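Local coordinates for plasmodesmata-located protein 5 (Arabidopsis thaliana, PDB 6GRE) that limits plasmodesmal permeability in salicylic-acid-triggered immune responses by regulating callose deposition, so modulating cell-to-cell trafficking and supporting innate immunity, at residues N27-S30 with L31-S34; K53-P56 with T57-V60; A84-G87 with A88-N92. All coordinates share one frame; numbering follows the deposited sequence.

Contact 1. Residues N27-S30 with L31-S34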
loop_
_atom_site.group_PDB
_atom_site.type_symbol
_atom_site.label_atom_id
_atom_site.label_comp_id
_atom_site.label_asym_id
_atom_site.label_seq_id
_atom_site.Cartn_x
_atom_site.Cartn_y
_atom_site.Cartn_z
ATOM N N ASN A 27 5.139 -1.127 22.445
ATOM C CA ASN A 27 3.980 -1.748 21.798
ATOM C C ASN A 27 4.148 -1.756 20.264
ATOM O O ASN A 27 3.785 -2.732 19.620
ATOM C CB ASN A 27 2.683 -1.079 22.264
ATOM C CG ASN A 27 2.344 -1.433 23.705
ATOM O OD1 ASN A 27 2.769 -2.469 24.210
ATOM N ND2 ASN A 27 1.516 -0.619 24.330
ATOM N N LEU A 28 4.687 -0.672 19.729
ATOM C CA LEU A 28 4.970 -0.571 18.278
ATOM C C LEU A 28 5.918 -1.697 17.857
ATOM O O LEU A 28 5.684 -2.407 16.869
ATOM C CB LEU A 28 5.556 0.803 17.977
ATOM C CG LEU A 28 6.066 1.008 16.550
ATOM C CD1 LEU A 28 4.972 0.674 15.527
ATOM C CD2 LEU A 28 6.589 2.417 16.355
ATOM N N ASN A 29 7.009 -1.881 18.608
ATOM C CA ASN A 29 7.972 -2.902 18.246
ATOM C C ASN A 29 7.329 -4.277 18.315
ATOM O O ASN A 29 7.580 -5.131 17.451
ATOM C CB ASN A 29 9.261 -2.806 19.059
ATOM C CG ASN A 29 10.060 -1.579 18.694
ATOM O OD1 ASN A 29 10.043 -1.150 17.544
ATOM N ND2 ASN A 29 10.763 -0.985 19.651
ATOM N N SER A 30 6.464 -4.496 19.312
ATOM C CA SER A 30 5.732 -5.755 19.406
ATOM C C SER A 30 4.789 -5.908 18.212
ATOM O O SER A 30 4.676 -6.993 17.670
ATOM C CB SER A 30 4.957 -5.890 20.699
ATOM O OG SER A 30 5.761 -5.550 21.808
ATOM N N LEU A 31 4.098 -4.816 17.844
ATOM C CA LEU A 31 3.158 -4.832 16.698
ATOM C C LEU A 31 3.904 -5.282 15.436
ATOM O O LEU A 31 3.440 -6.168 14.698
ATOM C CB LEU A 31 2.567 -3.438 16.496
ATOM C CG LEU A 31 1.791 -3.263 15.180
ATOM C CD1 LEU A 31 0.460 -3.967 15.286
ATOM C CD2 LEU A 31 1.588 -1.798 14.843
ATOM N N LEU A 32 5.049 -4.652 15.183
ATOM C CA LEU A 32 5.814 -4.899 13.946
ATOM C C LEU A 32 6.303 -6.347 13.872
ATOM O O LEU A 32 6.224 -6.955 12.809
ATOM C CB LEU A 32 6.975 -3.914 13.856
ATOM C CG LEU A 32 6.574 -2.452 13.718
ATOM C CD1 LEU A 32 7.786 -1.549 13.770
ATOM C CD2 LEU A 32 5.770 -2.222 12.442
ATOM N N SER A 33 6.753 -6.918 14.997
ATOM C CA SER A 33 7.176 -8.317 15.044
ATOM C C SER A 33 5.988 -9.234 14.734
ATOM O O SER A 33 6.132 -10.286 14.079
ATOM C CB SER A 33 7.784 -8.643 16.387
ATOM O OG SER A 33 9.019 -7.961 16.551
ATOM N N SER A 34 4.809 -8.838 15.204
ATOM C CA SER A 34 3.576 -9.585 14.964
ATOM C C SER A 34 3.224 -9.617 13.471
ATOM O O SER A 34 2.674 -10.619 13.006
ATOM C CB SER A 34 2.448 -9.023 15.745
ATOM O OG SER A 34 2.697 -9.243 17.122
#

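Contact 2. Residues K53-P56 with T57-V60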
loop_
_atom_site.group_PDB
_atom_site.type_symbol
_atom_site.label_atom_id
_atom_site.label_comp_id
_atom_site.label_asym_id
_atom_site.label_seq_id
_atom_site.Cartn_x
_atom_site.Cartn_y
_atom_site.Cartn_z
ATOM N N LYS A 53 -8.967 -3.401 25.852
ATOM C CA LYS A 53 -9.472 -2.021 25.850
ATOM C C LYS A 53 -8.333 -1.080 25.465
ATOM O O LYS A 53 -7.204 -1.267 25.919
ATOM C CB LYS A 53 -10.036 -1.632 27.223
ATOM C CG LYS A 53 -11.525 -1.896 27.419
ATOM C CD LYS A 53 -12.414 -0.797 26.861
ATOM C CE LYS A 53 -13.835 -1.251 26.600
ATOM N NZ LYS A 53 -14.463 -1.822 27.814
ATOM N N PRO A 54 -8.580 -0.050 24.625
ATOM C CA PRO A 54 -7.556 0.945 24.324
ATOM C C PRO A 54 -7.019 1.535 25.634
ATOM O O PRO A 54 -7.766 1.755 26.584
ATOM C CB PRO A 54 -8.265 2.009 23.479
ATOM C CG PRO A 54 -9.452 1.272 22.889
ATOM C CD PRO A 54 -9.838 0.222 23.913
ATOM N N GLU A 55 -5.706 1.736 25.677
ATOM C CA GLU A 55 -5.082 2.366 26.797
ATOM C C GLU A 55 -4.652 3.748 26.359
ATOM O O GLU A 55 -4.128 3.926 25.261
ATOM C CB GLU A 55 -3.875 1.562 27.280
ATOM C CG GLU A 55 -4.231 0.192 27.813
ATOM C CD GLU A 55 -3.024 -0.613 28.266
ATOM O OE1 GLU A 55 -3.147 -1.863 28.377
ATOM O OE2 GLU A 55 -1.961 0.021 28.510
ATOM N N PRO A 56 -4.847 4.778 27.207
ATOM C CA PRO A 56 -4.393 6.118 26.859
ATOM C C PRO A 56 -2.914 6.106 26.442
ATOM O O PRO A 56 -2.073 5.450 27.098
ATOM C CB PRO A 56 -4.621 6.933 28.142
ATOM C CG PRO A 56 -5.680 6.162 28.910
ATOM C CD PRO A 56 -5.516 4.709 28.520
ATOM N N THR A 57 -2.634 6.751 25.310
ATOM C CA THR A 57 -1.305 7.138 24.831
ATOM C C THR A 57 -0.548 5.959 24.174
ATOM O O THR A 57 0.070 6.160 23.173
ATOM C CB THR A 57 -0.459 7.750 25.952
ATOM O OG1 THR A 57 -1.238 8.790 26.559
ATOM C CG2 THR A 57 0.859 8.295 25.467
ATOM N N VAL A 58 -0.609 4.756 24.744
ATOM C CA VAL A 58 0.369 3.691 24.446
ATOM C C VAL A 58 -0.155 2.703 23.395
ATOM O O VAL A 58 0.589 1.846 22.925
ATOM C CB VAL A 58 0.748 2.921 25.730
ATOM C CG1 VAL A 58 1.392 3.824 26.779
ATOM C CG2 VAL A 58 -0.430 2.170 26.289
ATOM N N THR A 59 -1.447 2.762 23.086
ATOM C CA THR A 59 -2.061 1.783 22.192
ATOM C C THR A 59 -1.659 2.092 20.741
ATOM O O THR A 59 -1.756 3.227 20.307
ATOM C CB THR A 59 -3.586 1.778 22.348
ATOM O OG1 THR A 59 -3.880 1.307 23.670
ATOM C CG2 THR A 59 -4.283 0.866 21.364
ATOM N N VAL A 60 -1.252 1.041 20.036
ATOM C CA VAL A 60 -0.816 1.117 18.619
ATOM C C VAL A 60 -1.764 0.274 17.776
ATOM O O VAL A 60 -2.136 -0.793 18.142
ATOM C CB VAL A 60 0.615 0.602 18.375
ATOM C CG1 VAL A 60 1.147 1.165 17.045
ATOM C CG2 VAL A 60 1.559 0.867 19.531
#

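Contact 3. Residues A84-G87 with A88-N92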
loop_
_atom_site.group_PDB
_atom_site.type_symbol
_atom_site.label_atom_id
_atom_site.label_comp_id
_atom_site.label_asym_id
_atom_site.label_seq_id
_atom_site.Cartn_x
_atom_site.Cartn_y
_atom_site.Cartn_z
ATOM N N ALA A 84 12.264 -3.620 8.860
ATOM C CA ALA A 84 13.693 -3.305 9.062
ATOM C C ALA A 84 14.020 -1.885 8.579
ATOM O O ALA A 84 15.008 -1.310 9.038
ATOM C CB ALA A 84 14.554 -4.330 8.364
ATOM N N GLN A 85 13.215 -1.350 7.646
ATOM C CA GLN A 85 13.455 -0.062 6.977
ATOM C C GLN A 85 12.684 1.078 7.652
ATOM O O GLN A 85 13.148 2.238 7.652
ATOM C CB GLN A 85 13.026 -0.110 5.505
ATOM C CG GLN A 85 13.903 -0.989 4.626
ATOM C CD GLN A 85 13.539 -0.863 3.165
ATOM O OE1 GLN A 85 13.907 0.100 2.504
ATOM N NE2 GLN A 85 12.817 -1.840 2.643
ATOM N N VAL A 86 11.486 0.774 8.174
ATOM C CA VAL A 86 10.597 1.807 8.660
ATOM C C VAL A 86 11.203 2.445 9.918
ATOM O O VAL A 86 11.033 3.638 10.138
ATOM C CB VAL A 86 9.153 1.307 8.893
ATOM C CG1 VAL A 86 9.029 0.382 10.099
ATOM C CG2 VAL A 86 8.191 2.478 8.988
ATOM N N GLY A 87 11.885 1.643 10.741
ATOM C CA GLY A 87 12.544 2.138 11.938
ATOM C C GLY A 87 13.548 3.224 11.599
ATOM O O GLY A 87 13.560 4.271 12.195
ATOM N N ALA A 88 14.368 2.975 10.579
ATOM C CA ALA A 88 15.372 3.932 10.118
ATOM C C ALA A 88 14.720 5.218 9.597
ATOM O O ALA A 88 15.230 6.305 9.796
ATOM C CB ALA A 88 16.218 3.285 9.047
ATOM N N LEU A 89 13.589 5.089 8.899
ATOM C CA LEU A 89 13.002 6.203 8.185
ATOM C C LEU A 89 12.094 7.032 9.103
ATOM O O LEU A 89 12.106 8.261 9.051
ATOM C CB LEU A 89 12.223 5.628 6.998
ATOM C CG LEU A 89 13.104 4.998 5.923
ATOM C CD1 LEU A 89 12.275 4.155 4.960
ATOM C CD2 LEU A 89 13.894 6.059 5.178
ATOM N N CYS A 90 11.257 6.355 9.890
ATOM C CA CYS A 90 10.229 7.034 10.680
ATOM C C CYS A 90 10.657 7.207 12.147
ATOM O O CYS A 90 10.014 7.944 12.876
ATOM C CB CYS A 90 8.901 6.288 10.604
ATOM S SG CYS A 90 8.082 6.446 8.991
ATOM N N SER A 91 11.743 6.530 12.549
ATOM C CA SER A 91 12.276 6.533 13.924
ATOM C C SER A 91 11.143 6.604 14.962
ATOM O O SER A 91 10.378 5.629 15.147
ATOM C CB SER A 91 13.305 7.633 14.093
ATOM O OG SER A 91 12.726 8.913 13.938
ATOM N N ASN A 92 11.002 7.745 15.644
ATOM C CA ASN A 92 10.115 7.793 16.798
ATOM C C ASN A 92 8.760 8.446 16.478
ATOM O O ASN A 92 8.072 8.878 17.382
ATOM C CB ASN A 92 10.817 8.461 17.987
ATOM C CG ASN A 92 11.247 9.879 17.710
ATOM O OD1 ASN A 92 11.224 10.329 16.571
ATOM N ND2 ASN A 92 11.627 10.599 18.757
#

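Contact 1. Residues N27-S30 with L31-S34
L32 leans back along helix 23-38 against L28, one turn earlier. Its CB lies 3.6 Å from L28 O, and CG comes closer still, 3.3 Å from that same oxygen and 4.0 Å from L28 CD1. At the tip, L32 CD1 rests against L28 CD1, so the two branched ends meet at a slant. L32 N also donates to L28 O (2.9 Å), so backbone and side chains join the same two residues. L28 has CG anti to its own N (chi1 173°), which sends its CD1 forward along the helix until it also approaches L31 CD2.

The other side of the helix is polar. S30 O takes two donors, S34 N at 3.1 Å and S34 OG at 3.0 Å, which arrive from opposite faces of its carbonyl plane. The hydroxyl lies 33° out of that plane and adds a second bond to the same oxygen. L28, L31 and L32 all touch Y107 of strand 103-108, and L31 also meets F47 and V60. This is an amphipathic helix laid on the five-stranded antiparallel sheet of the first DUF26 (Gnk2-homologous) domain of the extracellular region.

Contact 2. Residues K53-P56 with T57-V60
P56 and V58 flank a classic gamma turn centred on T57, defined by the positive phi of T57 (80°) and a weak V58 N to P56 O bond of 2.9 Å. Here, between strands 44-49 and 60-66, E55 and T59 come to face each other. The main link across the bend comes from a side chain: E55 N donates to T59 OG1 at 2.7 Å, nearly straight at 164°. T59 chi1 of -66° sets OG1 beside its backbone N, anti to the carbonyl carbon, and puts CG2 anti to that N.

E55 CB touches both T59 OG1 and V58 CG2, each at 3.6 Å. Beyond CB the glutamate runs out extended and crosses V58 at a slant, bringing OE2 to 3.4 Å from the same V58 methyl, a plain van der Waals approach. E55 and T59 both lean on P50 as well, and V58 O receives N27 ND2 from helix 23-38.

Because P54 and P56 are prolines, whose backbone N carries no hydrogen, E55 N is the sole backbone donor of residues 54-56. A buried threonine hydroxyl accepts this N-H, bridging the loop before pairing resumes at V60 with V49.

Contact 3. Residues A84-G87 with A88-N92
V86 and C90 meet one turn apart at the end of helix 72-90, joined through both backbone and side chain. C90 N donates to V86 O at 2.7 Å and 165°, a short, straight helical bond, while C90 CB passes 3.4 Å from that oxygen. V86 CG2, anti to its backbone N, reaches forward to within 4.0 Å of C90 SG, so a methyl packs against the sulfur.

One residue earlier, L89 N bonds to Q85 O at 3.1 Å and shares its hydrogen weakly with V86 O. L89 folds its side chain back over Q85 O, with CG at 3.3 Å and CD1 at 3.4 Å from that oxygen. The next step loosens: S91 N makes only a weak bond to G87 O, with the N-H bent to 128°, and S91 CA adds a CH···O contact to G87 O at 3.1 Å. S91 has left helical geometry with a positive phi of 35°, which ends the helix.

Further out, V86 rests on L98, I105 and Y107 of the sheet, and Y107 also touches C90. Q85 NE2 bonds to N7 O near the start of the modelled chain, and after the helix N92 OD1 is held by K17 NZ.

C90 SG closes a disulfide with C13, which ties the last helical turn to edge strand 10-13. The sulfur is thus fixed covalently and lies in an apolar setting of valine and tyrosine, while the next backbone bond, S91 N to G87 O, is weak.

All three contacts lie in the first Gnk2-homologous domain; contacts 1 and 3 are partly buried, whereas contact 2 lies at the surface. Contacts 1 and 3 each have an apolar side against the same sheet, with Y107 of strand 103-108 touched by both; their centres are about 13 Å apart and they do not touch directly. Contact 2 is a bend in which polar backbone and hydroxyl groups dominate. It joins contact 1 through V60, packed on N27, L28 and L31, and through the bond from N27 ND2 to V58 O. Contacts 2 and 3 stay about 10 Å apart at their nearest atoms. Contact 3 alone adds a covalent cross-link, whereas contact 1 relies on leucines and regular helical bonding.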